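Local structure of carbohydrate binding module family 33 and 10 domain protein (Teredinibacter turnerae, 6RW7) at residues A[73-76]-A[77-81]; A[31-34]-A[35-38]; A[117-120]-A[121-125]; A[89-93]-A[94-98]; A[187-190]-A[191-194]. The protein is a copper-dependent lytic polysaccharide monooxygenase of family AA10, whose catalytic domain, the part described here, probably acts on cellulose. All coordinates share one frame; numbering follows the deposited sequence.

Contact 1: A[73-76]-A[77-81]; sequences ETWN and PAPYD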
loop_
_atom_site.group_PDB
_atom_site.type_symbol
_atom_site.label_atom_id
_atom_site.label_comp_id
_atom_site.label_asym_id
_atom_site.label_seq_id
_atom_site.Cartn_x
_atom_site.Cartn_y
_atom_site.Cartn_z
ATOM N N GLU A 73 -6.908 -6.319 -10.921
ATOM C CA GLU A 73 -6.991 -7.249 -12.065
ATOM C C GLU A 73 -6.498 -8.646 -11.711
ATOM O O GLU A 73 -6.963 -9.593 -12.353
ATOM C CB GLU A 73 -6.162 -6.703 -13.220
ATOM C CG GLU A 73 -6.695 -5.383 -13.724
ATOM C CD GLU A 73 -6.074 -4.847 -14.997
ATOM O OE1 GLU A 73 -5.365 -5.619 -15.667
ATOM O OE2 GLU A 73 -6.291 -3.670 -15.321
ATOM N N THR A 74 -5.525 -8.791 -10.826
ATOM C CA THR A 74 -4.942 -10.146 -10.574
ATOM C C THR A 74 -5.969 -11.041 -9.873
ATOM O O THR A 74 -6.118 -12.237 -10.255
ATOM C CB THR A 74 -3.627 -10.034 -9.789
ATOM O OG1 THR A 74 -2.821 -9.094 -10.510
ATOM C CG2 THR A 74 -2.944 -11.371 -9.583
ATOM N N TRP A 75 -6.611 -10.502 -8.842
ATOM C CA TRP A 75 -7.688 -11.157 -8.074
ATOM C C TRP A 75 -8.558 -10.062 -7.468
ATOM O O TRP A 75 -8.048 -8.980 -7.165
ATOM C CB TRP A 75 -7.168 -12.129 -7.005
ATOM C CG TRP A 75 -5.690 -12.217 -6.777
ATOM C CD1 TRP A 75 -4.920 -13.338 -6.888
ATOM C CD2 TRP A 75 -4.816 -11.171 -6.336
ATOM N NE1 TRP A 75 -3.630 -13.075 -6.524
ATOM C CE2 TRP A 75 -3.529 -11.748 -6.200
ATOM C CE3 TRP A 75 -4.991 -9.806 -6.080
ATOM C CZ2 TRP A 75 -2.437 -10.996 -5.786
ATOM C CZ3 TRP A 75 -3.898 -9.065 -5.690
ATOM C CH2 TRP A 75 -2.639 -9.653 -5.547
ATOM N N ASN A 76 -9.834 -10.371 -7.284
ATOM C CA ASN A 76 -10.774 -9.428 -6.640
ATOM C C ASN A 76 -11.775 -10.277 -5.877
ATOM O O ASN A 76 -12.517 -11.028 -6.512
ATOM C CB ASN A 76 -11.419 -8.533 -7.688
ATOM C CG ASN A 76 -12.327 -7.501 -7.075
ATOM O OD1 ASN A 76 -12.096 -7.102 -5.946
ATOM N ND2 ASN A 76 -13.317 -7.049 -7.830
ATOM N N PRO A 77 -11.799 -10.281 -4.533
ATOM C CA PRO A 77 -10.921 -9.469 -3.688
ATOM C C PRO A 77 -9.460 -9.918 -3.736
ATOM O O PRO A 77 -9.167 -11.044 -4.132
ATOM C CB PRO A 77 -11.503 -9.655 -2.268
ATOM C CG PRO A 77 -12.236 -10.964 -2.320
ATOM C CD PRO A 77 -12.743 -11.090 -3.741
ATOM N N ALA A 78 -8.554 -9.028 -3.333
ATOM C CA ALA A 78 -7.120 -9.349 -3.173
ATOM C C ALA A 78 -6.921 -10.092 -1.854
ATOM O O ALA A 78 -7.671 -9.901 -0.882
ATOM C CB ALA A 78 -6.274 -8.088 -3.198
ATOM N N PRO A 79 -5.828 -10.860 -1.709
ATOM C CA PRO A 79 -5.417 -11.337 -0.387
ATOM C C PRO A 79 -5.403 -10.190 0.638
ATOM O O PRO A 79 -5.739 -10.360 1.786
ATOM C CB PRO A 79 -4.008 -11.878 -0.669
ATOM C CG PRO A 79 -4.100 -12.367 -2.099
ATOM C CD PRO A 79 -4.955 -11.341 -2.798
ATOM N N TYR A 80 -5.004 -8.998 0.168
ATOM C CA TYR A 80 -4.724 -7.804 1.008
ATOM C C TYR A 80 -6.012 -7.115 1.440
ATOM O O TYR A 80 -5.918 -6.208 2.280
ATOM C CB TYR A 80 -3.714 -6.915 0.278
ATOM C CG TYR A 80 -2.478 -7.726 -0.029
ATOM C CD1 TYR A 80 -1.655 -8.162 1.001
ATOM C CD2 TYR A 80 -2.230 -8.196 -1.307
ATOM C CE1 TYR A 80 -0.587 -9.007 0.770
ATOM C CE2 TYR A 80 -1.175 -9.055 -1.548
ATOM C CZ TYR A 80 -0.353 -9.461 -0.514
ATOM O OH TYR A 80 0.681 -10.308 -0.761
ATOM N N ASP A 81 -7.171 -7.553 0.949
ATOM C CA ASP A 81 -8.493 -7.060 1.408
ATOM C C ASP A 81 -8.978 -7.871 2.604
ATOM O O ASP A 81 -9.883 -7.392 3.292
ATOM C CB ASP A 81 -9.522 -7.121 0.282
ATOM C CG ASP A 81 -9.209 -6.153 -0.831
ATOM O OD1 ASP A 81 -8.924 -4.961 -0.509
ATOM O OD2 ASP A 81 -9.268 -6.584 -2.002
HETATM O O HOH W 1 -9.940 -5.743 -4.539
#
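W75 lies against P79 and A78 in the long loop between strands 52-54 and 89-90. Its CB starts beside the backbone, 3.7 Å from P77 O. The ring then turns back over the chain that follows it: CD2 is 3.5 Å from P79 CD, and CE3 and CZ3 both meet the methyl of A78, with CZ3 to A78 CB at 3.6 Å. At the far end CH2 comes up to the edge of the Y80 ring, near its plane. P79 CD sits 10° off the normal of the six-membered ring of W75, a CH-pi contact over the centre of that face, while T74 CG2 lies toward the rim of the opposite face. The indole is thus held between a methyl and a proline. Within this loop of the LPMO domain, a cis peptide bond before P77 reverses the chain ahead of the 3-10 segment 79-81. D81, the last residue of that segment, closes back on A78: its OD2 accepts from A78 N at 2.9 Å, on the anti side of the carboxylate, while D81 N donates to A78 O. OD2 also accepts a hydrogen bond from a water, which donates a second to N76 OD1 at 2.9 Å from that atom. N76 reaches this water with CG anti to its own N (chi1 -177°), and D81 OD1 is engaged separately by G69 N.

Contact 2: A[31-34]-A[35-38]; sequences AFAN and YRAA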
loop_
_atom_site.group_PDB
_atom_site.type_symbol
_atom_site.label_atom_id
_atom_site.label_comp_id
_atom_site.label_asym_id
_atom_site.label_seq_id
_atom_site.Cartn_x
_atom_site.Cartn_y
_atom_site.Cartn_z
ATOM N N ALA A 31 -4.252 -13.576 8.590
ATOM C CA ALA A 31 -4.508 -13.119 7.206
ATOM C C ALA A 31 -4.546 -14.351 6.281
ATOM O O ALA A 31 -5.473 -14.482 5.489
ATOM C CB ALA A 31 -3.462 -12.126 6.773
ATOM N N PHE A 32 -3.545 -15.227 6.390
ATOM C CA PHE A 32 -3.458 -16.454 5.562
ATOM C C PHE A 32 -4.679 -17.358 5.784
ATOM O O PHE A 32 -5.293 -17.853 4.818
ATOM C CB PHE A 32 -2.171 -17.212 5.874
ATOM C CG PHE A 32 -0.860 -16.582 5.463
ATOM C CD1 PHE A 32 -0.741 -15.659 4.425
ATOM C CD2 PHE A 32 0.296 -16.977 6.107
ATOM C CE1 PHE A 32 0.500 -15.174 4.048
ATOM C CE2 PHE A 32 1.539 -16.482 5.744
ATOM C CZ PHE A 32 1.633 -15.571 4.711
ATOM N N ALA A 33 -5.010 -17.591 7.056
ATOM C CA ALA A 33 -6.119 -18.485 7.443
ATOM C C ALA A 33 -7.473 -17.931 6.998
ATOM O O ALA A 33 -8.283 -18.654 6.415
ATOM C CB ALA A 33 -6.064 -18.708 8.929
ATOM N N ASN A 34 -7.698 -16.639 7.208
ATOM C CA ASN A 34 -8.985 -16.003 6.874
ATOM C C ASN A 34 -9.136 -16.001 5.356
ATOM O O ASN A 34 -10.231 -16.201 4.881
ATOM C CB ASN A 34 -9.096 -14.596 7.475
ATOM C CG ASN A 34 -9.230 -14.597 8.985
ATOM O OD1 ASN A 34 -9.316 -15.663 9.612
ATOM N ND2 ASN A 34 -9.228 -13.420 9.597
ATOM N N TYR A 35 -8.047 -15.860 4.597
ATOM C CA TYR A 35 -8.151 -15.878 3.125
ATOM C C TYR A 35 -8.545 -17.295 2.687
ATOM O O TYR A 35 -9.424 -17.426 1.847
ATOM C CB TYR A 35 -6.852 -15.363 2.510
ATOM C CG TYR A 35 -6.934 -15.124 1.034
ATOM C CD1 TYR A 35 -7.815 -14.209 0.484
ATOM C CD2 TYR A 35 -6.063 -15.780 0.176
ATOM C CE1 TYR A 35 -7.860 -13.980 -0.875
ATOM C CE2 TYR A 35 -6.088 -15.543 -1.189
ATOM C CZ TYR A 35 -6.987 -14.634 -1.719
ATOM O OH TYR A 35 -7.044 -14.408 -3.064
ATOM N N ARG A 36 -7.897 -18.337 3.202
ATOM C CA ARG A 36 -8.275 -19.728 2.822
ATOM C C ARG A 36 -9.754 -19.968 3.185
ATOM O O ARG A 36 -10.498 -20.578 2.381
ATOM C CB ARG A 36 -7.376 -20.762 3.514
ATOM C CG ARG A 36 -5.972 -20.888 2.936
ATOM C CD ARG A 36 -5.220 -22.049 3.559
ATOM N NE ARG A 36 -4.990 -21.887 4.981
ATOM C CZ ARG A 36 -3.938 -21.276 5.529
ATOM N NH1 ARG A 36 -2.984 -20.737 4.767
ATOM N NH2 ARG A 36 -3.844 -21.185 6.840
ATOM N N ALA A 37 -10.177 -19.487 4.347
ATOM C CA ALA A 37 -11.564 -19.703 4.827
ATOM C C ALA A 37 -12.568 -19.068 3.856
ATOM O O ALA A 37 -13.687 -19.612 3.726
ATOM C CB ALA A 37 -11.715 -19.188 6.232
ATOM N N ALA A 38 -12.184 -17.999 3.160
ATOM C CA ALA A 38 -13.046 -17.270 2.209
ATOM C C ALA A 38 -12.922 -17.837 0.792
ATOM O O ALA A 38 -13.518 -17.266 -0.137
ATOM C CB ALA A 38 -12.675 -15.801 2.250
#
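R36 folds its guanidinium back over the turn of helix that precedes it, so that F32 O lies over the centre of the planar group, 3.7 Å from CZ of R36. This is an i to i+4 relation on the alpha-helix 29-37, close to its C-terminal end. The group lies flat on the backbone: NH2 of R36 is 3.6 Å from A33 CA, and NH1 of R36 is 3.8 Å from F32 CB. A bend at chi3 (-64°) turns the arginine chain back along the helix, and N42 OD1 receives a hydrogen bond from NH1. The helix backbone supplies its own bonds, R36 N to F32 O and A37 N to A33 O at 2.9 Å. Further out, two aromatic residues fasten the helix to its surroundings. F32 meets W45 edge-to-face, and Y35, with its CG anti to the backbone N (chi1 -170°), reaches W45 as well and hydrogen-bonds through OH to H44 ND1. N34 leaves in another direction, its ND2 donating to P83 O. At the last turn the bonding weakens, A38 N being 3.2 Å from N34 O at an N-H...O angle of 133°.

Contact 3: A[117-120]-A[121-125]; sequences YITK and PGFSF
The phenyl ring of F123 has T119 on one face and the backbone N of F125 on the other. On the first, T119 CG2 stands 3.7 Å from the ring centroid and 6° off the ring normal, a CH-pi contact over the centre, while T119 CB is 3.7 Å from CG of F123. On the second, the nitrogen sits toward the rim. F123 CE2 in turn lies at the edge of the F125 ring, in that ring's plane. T119 and F123 are brought together by a type I beta turn from K120 to F123, which follows strand 111-118 and is closed by F123 N donating to K120 O at 3.1 Å. That donor stands 58° out of the carbonyl plane. With CG anti to its N (chi1 171°), F123 turns its ring toward the threonine. T119 OG1, on the same side of the ring beyond CD2, is engaged by H179 ND1 and V180 N, and K120 NZ reaches F136 O and A134 O. Replacing F123 with an alanine would probably leave the T119 methyl without its aromatic partner and open a gap beside it. The side-chain contact is thus largely dispersive, a CH-pi attraction set beside the one backbone hydrogen bond that closes the turn.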
loop_
_atom_site.group_PDB
_atom_site.type_symbol
_atom_site.label_atom_id
_atom_site.label_comp_id
_atom_site.label_asym_id
_atom_site.label_seq_id
_atom_site.Cartn_x
_atom_site.Cartn_y
_atom_site.Cartn_z
ATOM N N TYR A 117 -3.063 8.066 0.981
ATOM C CA TYR A 117 -4.229 8.394 1.818
ATOM C C TYR A 117 -4.028 7.768 3.188
ATOM O O TYR A 117 -3.380 6.730 3.278
ATOM C CB TYR A 117 -5.500 7.827 1.204
ATOM C CG TYR A 117 -5.934 8.413 -0.110
ATOM C CD1 TYR A 117 -5.359 8.017 -1.308
ATOM C CD2 TYR A 117 -6.989 9.314 -0.162
ATOM C CE1 TYR A 117 -5.788 8.567 -2.502
ATOM C CE2 TYR A 117 -7.465 9.815 -1.357
ATOM C CZ TYR A 117 -6.873 9.424 -2.540
ATOM O OH TYR A 117 -7.294 9.952 -3.743
ATOM N N ILE A 118 -4.631 8.364 4.215
ATOM C CA ILE A 118 -4.607 7.772 5.574
ATOM C C ILE A 118 -6.035 7.705 6.086
ATOM O O ILE A 118 -6.888 8.504 5.644
ATOM C CB ILE A 118 -3.654 8.560 6.503
ATOM C CG1 ILE A 118 -3.345 7.779 7.782
ATOM C CG2 ILE A 118 -4.156 9.969 6.774
ATOM C CD1 ILE A 118 -2.156 8.311 8.514
ATOM N N THR A 119 -6.265 6.795 7.016
ATOM C CA THR A 119 -7.555 6.703 7.718
ATOM C C THR A 119 -7.852 8.034 8.427
ATOM O O THR A 119 -6.934 8.777 8.816
ATOM C CB THR A 119 -7.580 5.471 8.625
ATOM O OG1 THR A 119 -6.330 5.374 9.321
ATOM C CG2 THR A 119 -7.846 4.203 7.839
ATOM N N LYS A 120 -9.132 8.326 8.572
ATOM C CA LYS A 120 -9.625 9.517 9.284
ATOM C C LYS A 120 -9.124 9.485 10.720
ATOM O O LYS A 120 -8.849 8.427 11.282
ATOM C CB LYS A 120 -11.144 9.540 9.247
ATOM C CG LYS A 120 -11.756 9.735 7.877
ATOM C CD LYS A 120 -13.239 9.994 7.971
ATOM C CE LYS A 120 -13.786 10.625 6.713
ATOM N NZ LYS A 120 -14.095 9.587 5.729
ATOM N N PRO A 121 -9.001 10.658 11.365
ATOM C CA PRO A 121 -8.426 10.684 12.707
ATOM C C PRO A 121 -9.206 9.863 13.740
ATOM O O PRO A 121 -8.591 9.339 14.637
ATOM C CB PRO A 121 -8.368 12.170 13.067
ATOM C CG PRO A 121 -9.259 12.844 12.082
ATOM C CD PRO A 121 -9.286 11.997 10.828
ATOM N N GLY A 122 -10.524 9.767 13.590
ATOM C CA GLY A 122 -11.419 9.034 14.508
ATOM C C GLY A 122 -11.598 7.578 14.128
ATOM O O GLY A 122 -12.407 6.885 14.753
ATOM N N PHE A 123 -10.841 7.069 13.159
ATOM C CA PHE A 123 -10.943 5.656 12.713
ATOM C C PHE A 123 -10.696 4.682 13.874
ATOM O O PHE A 123 -9.746 4.880 14.631
ATOM C CB PHE A 123 -9.884 5.403 11.628
ATOM C CG PHE A 123 -9.692 3.966 11.198
ATOM C CD1 PHE A 123 -10.667 3.297 10.472
ATOM C CD2 PHE A 123 -8.526 3.284 11.503
ATOM C CE1 PHE A 123 -10.464 1.992 10.042
ATOM C CE2 PHE A 123 -8.328 1.977 11.068
ATOM C CZ PHE A 123 -9.287 1.340 10.319
ATOM N N SER A 124 -11.510 3.627 13.932
ATOM C CA SER A 124 -11.429 2.535 14.933
ATOM C C SER A 124 -11.205 1.223 14.185
ATOM O O SER A 124 -12.177 0.725 13.583
ATOM C CB SER A 124 -12.697 2.509 15.773
ATOM O OG SER A 124 -12.546 1.575 16.824
ATOM N N PHE A 125 -9.960 0.743 14.166
ATOM C CA PHE A 125 -9.554 -0.465 13.395
ATOM C C PHE A 125 -10.397 -1.657 13.850
ATOM O O PHE A 125 -10.474 -1.862 15.065
ATOM C CB PHE A 125 -8.068 -0.781 13.566
ATOM C CG PHE A 125 -7.644 -1.958 12.716
ATOM C CD1 PHE A 125 -7.440 -1.815 11.355
ATOM C CD2 PHE A 125 -7.515 -3.224 13.270
ATOM C CE1 PHE A 125 -7.083 -2.902 10.566
ATOM C CE2 PHE A 125 -7.159 -4.309 12.481
ATOM C CZ PHE A 125 -6.955 -4.151 11.133
#

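Contact 4: A[89-93]-A[94-98]; sequences TSFNS and GQQTF
Q96 bends at chi2 (-60°), which carries its amide back toward the backbone of S93, while F91, with CG anti to its N, extends its ring toward the aliphatic part of Q96. The amide nitrogen NE2 donates to S93 O at 3.2 Å in a fairly straight bond. This acceptor lies in the amide plane of Q96, yet the donor stands 53° out of the carbonyl plane of S93. NE2 also donates a hydrogen bond to a water at 3.1 Å, which N92 ND2 reaches only weakly. The glutamine's aliphatic part faces the aromatic side: CG is 3.8 Å from F91 CZ, the two chains sliding past each other in opposite directions. The segment links strand 89-90 of the mixed sheet to strand 96-101 of the four-stranded antiparallel sheet, so it crosses from one sheet to the other of the beta-sandwich core common to LPMOs. Just before the corner, which falls at Q95, G94 has a positive phi, and a CB there would clash with S93 O. Exchanging Q96 for an alanine would probably leave S93 O without its side-chain donor and take away the CG contact with F91 CZ. Deeper in, F91 CZ meets F98 CZ at 3.8 Å, the ring planes being 62° apart in an oblique pair. I181 of strand 178-187 and P7 touch both of these rings, and F116 meets the ring of F98.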
loop_
_atom_site.group_PDB
_atom_site.type_symbol
_atom_site.label_atom_id
_atom_site.label_comp_id
_atom_site.label_asym_id
_atom_site.label_seq_id
_atom_site.Cartn_x
_atom_site.Cartn_y
_atom_site.Cartn_z
ATOM N N THR A 89 3.276 -1.949 12.451
ATOM C CA THR A 89 4.571 -1.393 12.872
ATOM C C THR A 89 4.354 0.004 13.430
ATOM O O THR A 89 3.464 0.770 13.015
ATOM C CB THR A 89 5.660 -1.586 11.820
ATOM O OG1 THR A 89 5.190 -0.938 10.652
ATOM C CG2 THR A 89 5.977 -3.039 11.528
ATOM N N SER A 90 5.169 0.289 14.419
ATOM C CA SER A 90 5.196 1.601 15.098
ATOM C C SER A 90 5.589 2.675 14.085
ATOM O O SER A 90 6.452 2.406 13.243
ATOM C CB SER A 90 6.131 1.577 16.266
ATOM O OG SER A 90 5.921 2.727 17.069
ATOM N N PHE A 91 4.943 3.830 14.156
ATOM C CA PHE A 91 5.167 4.880 13.159
ATOM C C PHE A 91 4.955 6.234 13.800
ATOM O O PHE A 91 4.191 6.329 14.758
ATOM C CB PHE A 91 4.232 4.649 11.982
ATOM C CG PHE A 91 4.665 5.250 10.675
ATOM C CD1 PHE A 91 5.890 4.938 10.125
ATOM C CD2 PHE A 91 3.820 6.075 9.959
ATOM C CE1 PHE A 91 6.285 5.470 8.906
ATOM C CE2 PHE A 91 4.216 6.608 8.740
ATOM C CZ PHE A 91 5.434 6.283 8.206
ATOM N N ASN A 92 5.570 7.246 13.198
ATOM C CA ASN A 92 5.503 8.636 13.695
ATOM C C ASN A 92 4.909 9.526 12.591
ATOM O O ASN A 92 5.017 9.224 11.398
ATOM C CB ASN A 92 6.873 9.148 14.154
ATOM C CG ASN A 92 7.442 8.466 15.390
ATOM O OD1 ASN A 92 6.745 8.222 16.359
ATOM N ND2 ASN A 92 8.732 8.198 15.388
ATOM N N SER A 93 4.259 10.592 13.004
ATOM C CA SER A 93 3.764 11.634 12.086
ATOM C C SER A 93 4.918 12.552 11.657
ATOM O O SER A 93 6.106 12.344 12.048
ATOM C CB SER A 93 2.630 12.386 12.722
ATOM O OG SER A 93 3.123 13.162 13.792
ATOM N N GLY A 94 4.604 13.494 10.785
ATOM C CA GLY A 94 5.586 14.449 10.260
ATOM C C GLY A 94 6.321 13.896 9.060
ATOM O O GLY A 94 5.823 12.958 8.415
ATOM N N GLN A 95 7.501 14.427 8.755
ATOM C CA GLN A 95 8.245 14.049 7.529
ATOM C C GLN A 95 8.672 12.581 7.646
ATOM O O GLN A 95 9.395 12.241 8.601
ATOM C CB GLN A 95 9.437 14.980 7.309
ATOM C CG GLN A 95 9.034 16.420 7.015
ATOM C CD GLN A 95 8.405 16.580 5.655
ATOM O OE1 GLN A 95 7.228 16.909 5.523
ATOM N NE2 GLN A 95 9.200 16.349 4.623
ATOM N N GLN A 96 8.243 11.752 6.694
ATOM C CA GLN A 96 8.617 10.316 6.643
ATOM C C GLN A 96 8.930 9.966 5.189
ATOM O O GLN A 96 8.281 10.522 4.290
ATOM C CB GLN A 96 7.518 9.401 7.197
ATOM C CG GLN A 96 7.107 9.656 8.656
ATOM C CD GLN A 96 8.222 9.493 9.666
ATOM O OE1 GLN A 96 9.158 8.738 9.435
ATOM N NE2 GLN A 96 8.138 10.211 10.786
ATOM N N THR A 97 9.855 9.040 4.978
ATOM C CA THR A 97 10.172 8.493 3.639
ATOM C C THR A 97 9.451 7.159 3.466
ATOM O O THR A 97 9.617 6.254 4.311
ATOM C CB THR A 97 11.677 8.392 3.388
ATOM O OG1 THR A 97 12.182 9.713 3.559
ATOM C CG2 THR A 97 11.989 7.916 1.988
ATOM N N PHE A 98 8.693 7.031 2.386
ATOM C CA PHE A 98 8.047 5.759 1.985
ATOM C C PHE A 98 8.870 5.148 0.858
ATOM O O PHE A 98 9.226 5.868 -0.066
ATOM C CB PHE A 98 6.610 5.989 1.524
ATOM C CG PHE A 98 5.682 6.390 2.633
ATOM C CD1 PHE A 98 5.591 7.713 3.042
ATOM C CD2 PHE A 98 4.931 5.439 3.299
ATOM C CE1 PHE A 98 4.779 8.063 4.110
ATOM C CE2 PHE A 98 4.087 5.803 4.333
ATOM C CZ PHE A 98 4.036 7.106 4.756
HETATM O O HOH W 2 10.094 10.233 13.142
#

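Contact 5: A[187-190]-A[191-194]; sequences RNEH and TYER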
loop_
_atom_site.group_PDB
_atom_site.type_symbol
_atom_site.label_atom_id
_atom_site.label_comp_id
_atom_site.label_asym_id
_atom_site.label_seq_id
_atom_site.Cartn_x
_atom_site.Cartn_y
_atom_site.Cartn_z
ATOM N N ARG A 187 1.891 4.892 -13.197
ATOM C CA ARG A 187 2.609 5.204 -14.450
ATOM C C ARG A 187 1.751 6.173 -15.265
ATOM O O ARG A 187 0.562 6.372 -14.965
ATOM C CB ARG A 187 2.908 3.901 -15.195
ATOM C CG ARG A 187 3.862 3.001 -14.427
ATOM C CD ARG A 187 4.002 1.627 -15.031
ATOM N NE ARG A 187 4.586 1.672 -16.362
ATOM C CZ ARG A 187 4.533 0.682 -17.255
ATOM N NH1 ARG A 187 3.964 -0.474 -16.958
ATOM N NH2 ARG A 187 5.043 0.857 -18.446
ATOM N N ASN A 188 2.356 6.749 -16.289
ATOM C CA ASN A 188 1.696 7.786 -17.090
ATOM C C ASN A 188 0.670 7.147 -18.036
ATOM O O ASN A 188 0.474 5.925 -18.032
ATOM C CB ASN A 188 2.750 8.639 -17.784
ATOM C CG ASN A 188 3.276 8.025 -19.056
ATOM O OD1 ASN A 188 3.166 6.823 -19.293
ATOM N ND2 ASN A 188 3.819 8.887 -19.892
ATOM N N GLU A 189 0.069 7.987 -18.867
ATOM C CA GLU A 189 -1.072 7.628 -19.734
ATOM C C GLU A 189 -0.692 6.588 -20.793
ATOM O O GLU A 189 -1.635 6.027 -21.363
ATOM C CB GLU A 189 -1.589 8.907 -20.392
ATOM C CG GLU A 189 -0.579 9.504 -21.343
ATOM C CD GLU A 189 -1.035 10.738 -22.084
ATOM O OE1 GLU A 189 -2.257 10.988 -22.110
ATOM O OE2 GLU A 189 -0.168 11.412 -22.665
ATOM N N HIS A 190 0.581 6.287 -21.063
ATOM C CA HIS A 190 0.907 5.259 -22.089
ATOM C C HIS A 190 0.206 3.939 -21.708
ATOM O O HIS A 190 -0.274 3.234 -22.610
ATOM C CB HIS A 190 2.417 5.050 -22.250
ATOM C CG HIS A 190 2.768 4.178 -23.409
ATOM N ND1 HIS A 190 2.705 4.633 -24.711
ATOM C CD2 HIS A 190 3.142 2.883 -23.476
ATOM C CE1 HIS A 190 3.046 3.652 -25.527
ATOM N NE2 HIS A 190 3.326 2.579 -24.803
ATOM N N THR A 191 0.187 3.606 -20.413
ATOM C CA THR A 191 -0.437 2.384 -19.864
ATOM C C THR A 191 -1.492 2.692 -18.804
ATOM O O THR A 191 -2.371 1.845 -18.574
ATOM C CB THR A 191 0.594 1.448 -19.210
ATOM O OG1 THR A 191 1.162 2.012 -18.010
ATOM C CG2 THR A 191 1.682 1.033 -20.181
ATOM N N TYR A 192 -1.311 3.797 -18.071
ATOM C CA TYR A 192 -2.057 4.109 -16.823
ATOM C C TYR A 192 -1.924 2.975 -15.809
ATOM O O TYR A 192 -2.714 2.887 -14.870
ATOM C CB TYR A 192 -3.531 4.440 -17.083
ATOM C CG TYR A 192 -3.772 5.881 -17.481
ATOM C CD1 TYR A 192 -3.354 6.930 -16.684
ATOM C CD2 TYR A 192 -4.367 6.194 -18.689
ATOM C CE1 TYR A 192 -3.561 8.255 -17.056
ATOM C CE2 TYR A 192 -4.606 7.506 -19.062
ATOM C CZ TYR A 192 -4.191 8.545 -18.251
ATOM O OH TYR A 192 -4.402 9.834 -18.673
ATOM N N GLU A 193 -0.905 2.142 -15.931
ATOM C CA GLU A 193 -0.764 1.010 -14.983
ATOM C C GLU A 193 -0.426 1.583 -13.605
ATOM O O GLU A 193 0.388 2.510 -13.507
ATOM C CB GLU A 193 0.316 0.054 -15.468
ATOM C CG GLU A 193 0.405 -1.212 -14.672
ATOM C CD GLU A 193 1.257 -2.238 -15.367
ATOM O OE1 GLU A 193 2.484 -2.201 -15.186
ATOM O OE2 GLU A 193 0.682 -2.987 -16.194
ATOM N N ARG A 194 -1.092 1.059 -12.597
ATOM C CA ARG A 194 -1.064 1.619 -11.223
ATOM C C ARG A 194 -1.022 0.457 -10.237
ATOM O O ARG A 194 -1.754 -0.521 -10.432
ATOM C CB ARG A 194 -2.304 2.480 -11.002
ATOM C CG ARG A 194 -2.357 3.215 -9.666
ATOM C CD ARG A 194 -3.551 4.176 -9.645
ATOM N NE ARG A 194 -3.301 5.223 -10.635
ATOM C CZ ARG A 194 -2.733 6.404 -10.405
ATOM N NH1 ARG A 194 -2.465 6.838 -9.177
ATOM N NH2 ARG A 194 -2.419 7.175 -11.429
HETATM O O HOH W 3 -1.786 5.389 -13.655
HETATM O O HOH W 4 2.757 4.106 -18.780
HETATM O O HOH W 5 -5.211 10.195 -21.232
#
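R187 and E193 run side by side and point the same way, their guanidinium and carboxylate planes 69° apart. NH1 of R187 meets OE1 of E193 at 2.9 Å in a salt bridge; the oxygen lies in the guanidinium plane, whereas the nitrogen approaches it from above the carboxylate. T191 OG1 sits over the centre of the guanidinium face, 3.7 Å from CZ of R187, and also accepts from E193 N, forming an ST turn. On the other limb, Y192 turns a ring face to E189, whose CA is 3.5 Å from the ring centroid in a CH-pi contact. N188 OD1 accepts from H190 N in an Asx turn, and N188 O takes Y192 N at 2.8 Å. E193, a Cu(+) site residue though not bound to copper here, is also held by H54 NE2 through OE2, and R187 by D110 through NE. The loop closes a beta hairpin of the adjacent antiparallel strands 178-187 and 193-202, with R187 N hydrogen-bonded to E193 O where they meet.

In the fold
Contacts 1 and 2 form one cluster, their centres 12 Å apart, with P79 CA 3.6 Å from Y35 CE1, so helix 29-37 packs on the loop of 77-81. Contact 5 lies nearest the copper (I) site, the side chain of E193 being about 4 Å from the copper (I) ion that H1 and H107 hold. Contact 1 flanks the same site, the side chain of W75 standing about 12 Å from that ion. Contacts 3 and 4, centres 15 Å apart, lie toward the other end of the sandwich from contact 5. In contact 4 the side chain of F98 is about 13 Å from the copper (II) ion. Contacts 3, 4 and 5 all reach the mixed sheet.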